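Local coordinates for protein amine Dehydrogenase (Pseudomonas putida, PDB 1JMX) that probably oxidises amines and passes the electrons on through two covalently bound haem c groups, at residues A[275-280]-A[285-290]; A[302-307]-A[349-354]; A[360-365]-A[410-415]. All coordinates share one frame; numbering follows the deposited sequence.

Three contacts follow the chain through three successive all-beta regions. Interaction 1 joins the last strand of an eight-stranded barrel to the first strand of the next sheet. Interaction 2, the centres of the two being about 10 Å apart, lies in the probably immunoglobulin-like domain that this strand opens; the two meet through the strand pair 285-295 and 299-307, where Arg285 N lies 2.8 Å from Ser307 O, a probable hydrogen bond. Interaction 3 leads from the same sheet into the following domain, its centre about 22 Å from those of the other two. All three lie away from the haem sites, though the Val365 side chain is about 9 Å from a bound nickel ion.

Interaction 1. Residues A[275-280]-A[285-290]; sequences DFTAVK and RLLAVQ
Strands 275-280 and 285-290 run roughly antiparallel, at 152° between their directions, yet their axes come no closer than 8.3 Å, too far for backbone pairing, so Val279, Arg285, Leu287 and Thr277 meet mainly through side chains. Val279 fills the middle with both methyls. Its CG1, anti to the backbone N (chi1 168°), rests on the aliphatic start of the arginine, 3.6 Å from Arg285 CG. The other methyl lies over one face of the guanidinium, with Val279 CG2 3.3 Å from Arg285 NH2. Arginine suits this partly exposed position because its chain bends at chi2 and chi3, folding back so that the flat group lies against the valine; a long, weak ion pair reaches from NH2 to Glu259. An alanine here would strip that methyl of its flat cover and is likely to leave Val279 more open to water and Glu259 without its distant positive partner. Leu287 approaches from the same strand as the arginine: Leu287 CD2 packs on Val279 CG2 at 3.5 Å and passes Thr277 OG1 at 4.1 Å, the leucine and threonine lying alongside each other, pointing opposite ways. Its second methyl, CD1, lies 4.0 Å from Thr277 O. Branched, compact Val279 and Thr277 suit a strand, and the longer leucine reaches across to them. Leu287 and Ala288 both face Val305 on the adjoining strand, a classic beta bulge, and Leu287 points toward the barrel strand. The whole is an interdomain junction: the closing strand of an eight-stranded antiparallel barrel packed, mainly through side chains, against the opening strand of the following, probably immunoglobulin-like, domain.

Interaction 2. Residues A[302-307]-A[349-354]; sequences ITLVGS and VAVGTL
This is an apolar contact inside the domain formed by strands 285-295 to 354-362, where strand 299-307 faces the end of strand 345-351 and the turn after it. The two segments approach mainly through side chains, the nearest pair of CA atoms, Leu304 and Val351, being 8.7 Å apart. Leu304 carries most of it. Its CG lies anti to the carbonyl carbon (chi1 -69°), which carries the branched end across the gap, and Leu304 CD1 meets Val349 CG1 at 3.7 Å, the two side chains crossing at a slant. Val351, two residues on along the same strand, points to the same side and touches more loosely, with Val351 CG2 4.5 Å from Leu304 CG. Alternation along a strand explains the choice of residues: Val349 and Val351 turn inward, while Ala350 between them points away. Such layering of branched aliphatic side chains between facing strands is the core pattern of an immunoglobulin-like beta sandwich, consistent with the E-set relationship of this region. Val289 of strand 285-295 touches both Leu304 and Val349, and Leu334 covers Leu304 from strand 331-338. Past Val351 the chain reverses in a type II' turn; the turn bond from Leu354 N to Val351 O is weak, and the reverse one, Val351 N to Leu354 O at 2.9 Å, is the shorter. Gly352 fits its second position, where phi is 80°, a value that side chains disfavour. Leu354 then comes back toward strand 299-307 and sets Leu354 CD1 4.1 Å from Ser307 O, while its side chain also packs on Ala284 and Leu309.

Interaction 3. Residues A[360-365]-A[410-415]; sequences AVYDKV and GYLPAS
Leu412 meets Tyr362 and Val365 from a segment that begins at Gly410, whose backbone angles (phi 151°, psi -157°) leave no room for a CB beside the carbonyl oxygen of the residue before, a conflict that glycine avoids. Tyr411 next turns its ring to the other side, where it makes a cation-pi contact with Arg408 and meets the ring of His189. Leu412 then points toward 360-365 and provides the contact. Its CD1 serves both partners: Leu412 CD1 lies 3.6 Å from Val365 CG2, the two side chains reaching toward each other tip to tip, and the same methyl is 3.9 Å from Tyr362 OH. CD1 meets the ring obliquely; Leu412 CD2 is farther, 4.2 Å from Tyr362 OH. A forked leucine thus suits this buried apolar place, and compact Val365 meets it with a methyl. A chi1 of 74° sets the tyrosine CG between its backbone N and carbonyl carbon, and from there the long ring extends to the leucine; its hydroxyl is hydrogen-bonded to Asp472, which suits a residue apolar along its sides and polar at its end. The contact spans the junction of two probably immunoglobulin-like domains, for Tyr362 ends the last strand of one sheet and Leu412 belongs to the next domain. Leu412 is packed further by Phe293 of the first sheet and by Ala397 and Leu470 of its own domain. After Pro413 the chain resumes a strand at Ala414.

Interaction 1. Residues A[275-280]-A[285-290]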
loop_
_atom_site.group_PDB
_atom_site.type_symbol
_atom_site.label_atom_id
_atom_site.label_comp_id
_atom_site.label_asym_id
_atom_site.label_seq_id
_atom_site.Cartn_x
_atom_site.Cartn_y
_atom_site.Cartn_z
ATOM N N ASP A 275 1.158 6.387 -24.378
ATOM C CA ASP A 275 0.422 7.638 -24.294
ATOM C C ASP A 275 -0.386 7.660 -25.568
ATOM O O ASP A 275 0.069 7.182 -26.604
ATOM C CB ASP A 275 1.372 8.828 -24.225
ATOM C CG ASP A 275 2.056 8.933 -22.883
ATOM O OD1 ASP A 275 1.555 8.323 -21.915
ATOM O OD2 ASP A 275 3.090 9.623 -22.786
ATOM N N PHE A 276 -1.579 8.219 -25.506
ATOM C CA PHE A 276 -2.427 8.204 -26.672
ATOM C C PHE A 276 -3.189 9.490 -26.910
ATOM O O PHE A 276 -3.900 9.986 -26.040
ATOM C CB PHE A 276 -3.387 7.024 -26.543
ATOM C CG PHE A 276 -4.288 6.824 -27.722
ATOM C CD1 PHE A 276 -4.043 5.794 -28.623
ATOM C CD2 PHE A 276 -5.425 7.606 -27.889
ATOM C CE1 PHE A 276 -4.927 5.539 -29.671
ATOM C CE2 PHE A 276 -6.310 7.363 -28.928
ATOM C CZ PHE A 276 -6.064 6.326 -29.821
ATOM N N THR A 277 -3.040 10.016 -28.116
ATOM C CA THR A 277 -3.738 11.223 -28.509
ATOM C C THR A 277 -4.293 10.954 -29.899
ATOM O O THR A 277 -3.654 10.290 -30.704
ATOM C CB THR A 277 -2.815 12.471 -28.464
ATOM O OG1 THR A 277 -3.562 13.626 -28.867
ATOM C CG2 THR A 277 -1.603 12.306 -29.369
ATOM N N ALA A 278 -5.526 11.368 -30.139
ATOM C CA ALA A 278 -6.151 11.144 -31.434
ATOM C C ALA A 278 -7.006 12.336 -31.817
ATOM O O ALA A 278 -7.354 13.166 -30.966
ATOM C CB ALA A 278 -7.002 9.865 -31.418
ATOM N N VAL A 279 -7.338 12.417 -33.103
ATOM C CA VAL A 279 -8.154 13.502 -33.624
ATOM C C VAL A 279 -9.145 12.953 -34.639
ATOM O O VAL A 279 -8.783 12.163 -35.506
ATOM C CB VAL A 279 -7.271 14.593 -34.275
ATOM C CG1 VAL A 279 -8.118 15.567 -35.062
ATOM C CG2 VAL A 279 -6.523 15.343 -33.199
ATOM N N LYS A 280 -10.402 13.367 -34.514
ATOM C CA LYS A 280 -11.430 12.910 -35.428
ATOM C C LYS A 280 -11.352 13.627 -36.772
ATOM O O LYS A 280 -11.052 14.821 -36.853
ATOM C CB LYS A 280 -12.819 13.114 -34.838
ATOM C CG LYS A 280 -13.920 12.497 -35.672
ATOM C CD LYS A 280 -15.296 12.843 -35.132
ATOM C CE LYS A 280 -16.414 12.282 -36.026
ATOM N NZ LYS A 280 -16.374 12.854 -37.413
ATOM N N ARG A 285 -5.778 18.870 -38.312
ATOM C CA ARG A 285 -4.871 18.915 -37.176
ATOM C C ARG A 285 -3.554 18.261 -37.571
ATOM O O ARG A 285 -3.494 17.455 -38.498
ATOM C CB ARG A 285 -5.467 18.153 -35.976
ATOM C CG ARG A 285 -6.694 18.813 -35.324
ATOM C CD ARG A 285 -6.353 19.599 -34.031
ATOM N NE ARG A 285 -5.988 18.723 -32.907
ATOM C CZ ARG A 285 -4.747 18.306 -32.652
ATOM N NH1 ARG A 285 -3.730 18.682 -33.429
ATOM N NH2 ARG A 285 -4.523 17.482 -31.634
ATOM N N LEU A 286 -2.495 18.640 -36.874
ATOM C CA LEU A 286 -1.176 18.078 -37.105
ATOM C C LEU A 286 -0.776 17.520 -35.743
ATOM O O LEU A 286 -0.377 18.269 -34.847
ATOM C CB LEU A 286 -0.218 19.177 -37.580
ATOM C CG LEU A 286 1.170 18.787 -38.085
ATOM C CD1 LEU A 286 1.094 17.609 -39.042
ATOM C CD2 LEU A 286 1.795 19.995 -38.760
ATOM N N LEU A 287 -0.973 16.213 -35.578
ATOM C CA LEU A 287 -0.691 15.498 -34.336
ATOM C C LEU A 287 0.752 15.416 -33.853
ATOM O O LEU A 287 1.054 15.833 -32.735
ATOM C CB LEU A 287 -1.249 14.077 -34.400
ATOM C CG LEU A 287 -2.733 13.844 -34.140
ATOM C CD1 LEU A 287 -2.964 12.339 -34.033
ATOM C CD2 LEU A 287 -3.150 14.534 -32.843
ATOM N N ALA A 288 1.629 14.832 -34.667
ATOM C CA ALA A 288 3.020 14.668 -34.271
ATOM C C ALA A 288 4.008 14.448 -35.424
ATOM O O ALA A 288 3.613 14.224 -36.568
ATOM C CB ALA A 288 3.121 13.510 -33.280
ATOM N N VAL A 289 5.295 14.567 -35.099
ATOM C CA VAL A 289 6.393 14.347 -36.030
ATOM C C VAL A 289 7.056 13.123 -35.409
ATOM O O VAL A 289 7.272 13.091 -34.198
ATOM C CB VAL A 289 7.422 15.515 -36.008
ATOM C CG1 VAL A 289 8.369 15.413 -37.188
ATOM C CG2 VAL A 289 6.723 16.851 -36.008
ATOM N N GLN A 290 7.348 12.105 -36.209
ATOM C CA GLN A 290 7.975 10.895 -35.687
ATOM C C GLN A 290 9.135 10.461 -36.581
ATOM O O GLN A 290 8.917 9.945 -37.668
ATOM C CB GLN A 290 6.943 9.758 -35.596
ATOM C CG GLN A 290 5.656 10.115 -34.843
ATOM C CD GLN A 290 4.721 8.929 -34.669
ATOM O OE1 GLN A 290 4.814 7.943 -35.389
ATOM N NE2 GLN A 290 3.824 9.020 -33.698
#

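Interaction 2. Residues A[302-307]-A[349-354]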
loop_
_atom_site.group_PDB
_atom_site.type_symbol
_atom_site.label_atom_id
_atom_site.label_comp_id
_atom_site.label_asym_id
_atom_site.label_seq_id
_atom_site.Cartn_x
_atom_site.Cartn_y
_atom_site.Cartn_z
ATOM N N ILE A 302 11.361 10.709 -41.662
ATOM C CA ILE A 302 10.429 11.336 -40.749
ATOM C C ILE A 302 9.014 11.172 -41.275
ATOM O O ILE A 302 8.762 11.290 -42.472
ATOM C CB ILE A 302 10.730 12.824 -40.584
ATOM C CG1 ILE A 302 12.090 13.005 -39.924
ATOM C CG2 ILE A 302 9.661 13.497 -39.757
ATOM C CD1 ILE A 302 12.437 14.451 -39.639
ATOM N N THR A 303 8.092 10.876 -40.372
ATOM C CA THR A 303 6.702 10.720 -40.745
ATOM C C THR A 303 5.824 11.651 -39.910
ATOM O O THR A 303 6.035 11.818 -38.716
ATOM C CB THR A 303 6.241 9.246 -40.663
ATOM O OG1 THR A 303 4.965 9.168 -40.015
ATOM C CG2 THR A 303 7.258 8.382 -39.940
ATOM N N LEU A 304 4.921 12.349 -40.589
ATOM C CA LEU A 304 4.002 13.282 -39.952
ATOM C C LEU A 304 2.656 12.600 -39.762
ATOM O O LEU A 304 2.158 11.921 -40.660
ATOM C CB LEU A 304 3.841 14.549 -40.802
ATOM C CG LEU A 304 5.035 15.505 -40.928
ATOM C CD1 LEU A 304 5.496 15.941 -39.538
ATOM C CD2 LEU A 304 6.179 14.850 -41.688
ATOM N N VAL A 305 2.091 12.753 -38.571
ATOM C CA VAL A 305 0.807 12.145 -38.245
ATOM C C VAL A 305 -0.193 13.270 -38.054
ATOM O O VAL A 305 0.156 14.333 -37.529
ATOM C CB VAL A 305 0.899 11.311 -36.936
ATOM C CG1 VAL A 305 -0.339 10.444 -36.767
ATOM C CG2 VAL A 305 2.157 10.459 -36.939
ATOM N N GLY A 306 -1.423 13.061 -38.516
ATOM C CA GLY A 306 -2.425 14.096 -38.360
ATOM C C GLY A 306 -3.731 13.828 -39.061
ATOM O O GLY A 306 -3.988 12.723 -39.537
ATOM N N SER A 307 -4.569 14.857 -39.100
ATOM C CA SER A 307 -5.867 14.769 -39.743
ATOM C C SER A 307 -6.035 15.909 -40.747
ATOM O O SER A 307 -5.771 17.070 -40.431
ATOM C CB SER A 307 -6.974 14.822 -38.685
ATOM O OG SER A 307 -8.259 14.744 -39.280
ATOM N N VAL A 349 7.169 22.808 -37.732
ATOM C CA VAL A 349 6.831 21.949 -38.866
ATOM C C VAL A 349 5.476 22.351 -39.445
ATOM O O VAL A 349 4.616 22.867 -38.730
ATOM C CB VAL A 349 6.802 20.459 -38.439
ATOM C CG1 VAL A 349 6.430 19.567 -39.604
ATOM C CG2 VAL A 349 8.164 20.049 -37.894
ATOM N N ALA A 350 5.304 22.139 -40.749
ATOM C CA ALA A 350 4.054 22.472 -41.424
ATOM C C ALA A 350 3.787 21.610 -42.649
ATOM O O ALA A 350 4.714 21.098 -43.280
ATOM C CB ALA A 350 4.050 23.941 -41.824
ATOM N N VAL A 351 2.505 21.388 -42.926
ATOM C CA VAL A 351 2.080 20.636 -44.101
ATOM C C VAL A 351 1.075 21.584 -44.739
ATOM O O VAL A 351 -0.106 21.610 -44.373
ATOM C CB VAL A 351 1.405 19.303 -43.746
ATOM C CG1 VAL A 351 1.089 18.529 -45.026
ATOM C CG2 VAL A 351 2.313 18.477 -42.837
ATOM N N GLY A 352 1.564 22.394 -45.673
ATOM C CA GLY A 352 0.715 23.390 -46.300
ATOM C C GLY A 352 0.685 24.518 -45.286
ATOM O O GLY A 352 1.748 24.992 -44.853
ATOM N N THR A 353 -0.514 24.932 -44.875
ATOM C CA THR A 353 -0.646 25.990 -43.877
ATOM C C THR A 353 -0.770 25.440 -42.449
ATOM O O THR A 353 -0.670 26.205 -41.480
ATOM C CB THR A 353 -1.819 26.970 -44.194
ATOM O OG1 THR A 353 -2.978 26.240 -44.637
ATOM C CG2 THR A 353 -1.395 27.971 -45.279
ATOM N N LEU A 354 -0.950 24.120 -42.324
ATOM C CA LEU A 354 -1.060 23.446 -41.018
ATOM C C LEU A 354 0.255 23.404 -40.231
ATOM O O LEU A 354 1.234 22.792 -40.665
ATOM C CB LEU A 354 -1.557 22.000 -41.176
ATOM C CG LEU A 354 -3.053 21.688 -41.271
ATOM C CD1 LEU A 354 -3.250 20.173 -41.298
ATOM C CD2 LEU A 354 -3.780 22.304 -40.086
#

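Interaction 3. Residues A[360-365]-A[410-415]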
loop_
_atom_site.group_PDB
_atom_site.type_symbol
_atom_site.label_atom_id
_atom_site.label_comp_id
_atom_site.label_asym_id
_atom_site.label_seq_id
_atom_site.Cartn_x
_atom_site.Cartn_y
_atom_site.Cartn_z
ATOM N N ALA A 360 13.169 19.156 -33.372
ATOM C CA ALA A 360 14.422 19.592 -32.771
ATOM C C ALA A 360 15.592 19.235 -33.661
ATOM O O ALA A 360 15.786 18.073 -34.005
ATOM C CB ALA A 360 14.606 18.956 -31.404
ATOM N N VAL A 361 16.314 20.253 -34.108
ATOM C CA VAL A 361 17.497 20.045 -34.929
ATOM C C VAL A 361 18.605 20.223 -33.917
ATOM O O VAL A 361 18.609 21.207 -33.188
ATOM C CB VAL A 361 17.637 21.119 -36.022
ATOM C CG1 VAL A 361 18.953 20.930 -36.782
ATOM C CG2 VAL A 361 16.475 21.030 -36.968
ATOM N N TYR A 362 19.520 19.267 -33.825
ATOM C CA TYR A 362 20.583 19.402 -32.846
ATOM C C TYR A 362 21.944 19.044 -33.400
ATOM O O TYR A 362 22.052 18.325 -34.393
ATOM C CB TYR A 362 20.282 18.544 -31.608
ATOM C CG TYR A 362 20.469 17.057 -31.817
ATOM C CD1 TYR A 362 21.613 16.411 -31.343
ATOM C CD2 TYR A 362 19.506 16.292 -32.480
ATOM C CE1 TYR A 362 21.798 15.044 -31.521
ATOM C CE2 TYR A 362 19.680 14.916 -32.663
ATOM C CZ TYR A 362 20.831 14.305 -32.178
ATOM O OH TYR A 362 21.018 12.958 -32.341
ATOM N N ASP A 363 22.981 19.537 -32.725
ATOM C CA ASP A 363 24.357 19.266 -33.127
ATOM C C ASP A 363 25.039 18.242 -32.230
ATOM O O ASP A 363 25.651 17.292 -32.724
ATOM C CB ASP A 363 25.190 20.567 -33.234
ATOM C CG ASP A 363 25.060 21.487 -32.014
ATOM O OD1 ASP A 363 24.295 21.186 -31.059
ATOM O OD2 ASP A 363 25.750 22.534 -32.019
ATOM N N LYS A 364 24.869 18.403 -30.920
ATOM C CA LYS A 364 25.469 17.505 -29.940
ATOM C C LYS A 364 24.625 17.393 -28.676
ATOM O O LYS A 364 23.973 18.353 -28.260
ATOM C CB LYS A 364 26.869 17.993 -29.547
ATOM C CG LYS A 364 26.921 19.432 -29.025
ATOM C CD LYS A 364 27.888 19.577 -27.844
ATOM C CE LYS A 364 27.300 18.968 -26.558
ATOM N NZ LYS A 364 28.288 18.899 -25.433
ATOM N N VAL A 365 24.670 16.216 -28.059
ATOM C CA VAL A 365 23.928 15.972 -26.832
ATOM C C VAL A 365 24.818 16.359 -25.658
ATOM O O VAL A 365 25.970 15.925 -25.548
ATOM C CB VAL A 365 23.470 14.500 -26.705
ATOM C CG1 VAL A 365 22.636 14.334 -25.455
ATOM C CG2 VAL A 365 22.658 14.086 -27.923
ATOM N N GLY A 410 14.875 14.854 -27.482
ATOM C CA GLY A 410 13.853 13.824 -27.496
ATOM C C GLY A 410 14.379 12.572 -26.834
ATOM O O GLY A 410 15.301 12.636 -26.027
ATOM N N TYR A 411 13.795 11.429 -27.165
ATOM C CA TYR A 411 14.225 10.159 -26.591
ATOM C C TYR A 411 15.183 9.477 -27.557
ATOM O O TYR A 411 14.756 8.955 -28.588
ATOM C CB TYR A 411 13.019 9.256 -26.331
ATOM C CG TYR A 411 12.074 9.764 -25.261
ATOM C CD1 TYR A 411 10.692 9.693 -25.437
ATOM C CD2 TYR A 411 12.561 10.271 -24.054
ATOM C CE1 TYR A 411 9.816 10.109 -24.438
ATOM C CE2 TYR A 411 11.694 10.688 -23.045
ATOM C CZ TYR A 411 10.324 10.605 -23.246
ATOM O OH TYR A 411 9.460 11.032 -22.265
ATOM N N LEU A 412 16.473 9.483 -27.221
ATOM C CA LEU A 412 17.499 8.880 -28.068
ATOM C C LEU A 412 17.867 7.465 -27.656
ATOM O O LEU A 412 17.865 7.136 -26.473
ATOM C CB LEU A 412 18.759 9.753 -28.083
ATOM C CG LEU A 412 18.655 11.147 -28.709
ATOM C CD1 LEU A 412 20.025 11.790 -28.769
ATOM C CD2 LEU A 412 18.086 11.038 -30.100
ATOM N N PRO A 413 18.192 6.605 -28.637
ATOM C CA PRO A 413 18.570 5.215 -28.369
ATOM C C PRO A 413 19.794 5.139 -27.458
ATOM O O PRO A 413 20.693 5.981 -27.526
ATOM C CB PRO A 413 18.853 4.661 -29.766
ATOM C CG PRO A 413 19.272 5.879 -30.546
ATOM C CD PRO A 413 18.268 6.895 -30.081
ATOM N N ALA A 414 19.815 4.134 -26.591
ATOM C CA ALA A 414 20.917 3.986 -25.660
ATOM C C ALA A 414 21.104 2.575 -25.153
ATOM O O ALA A 414 20.289 1.686 -25.389
ATOM C CB ALA A 414 20.706 4.921 -24.473
ATOM N N SER A 415 22.218 2.386 -24.465
ATOM C CA SER A 415 22.561 1.121 -23.842
ATOM C C SER A 415 22.060 1.260 -22.411
ATOM O O SER A 415 22.122 2.341 -21.824
ATOM C CB SER A 415 24.079 0.927 -23.843
ATOM O OG SER A 415 24.485 -0.013 -22.856
#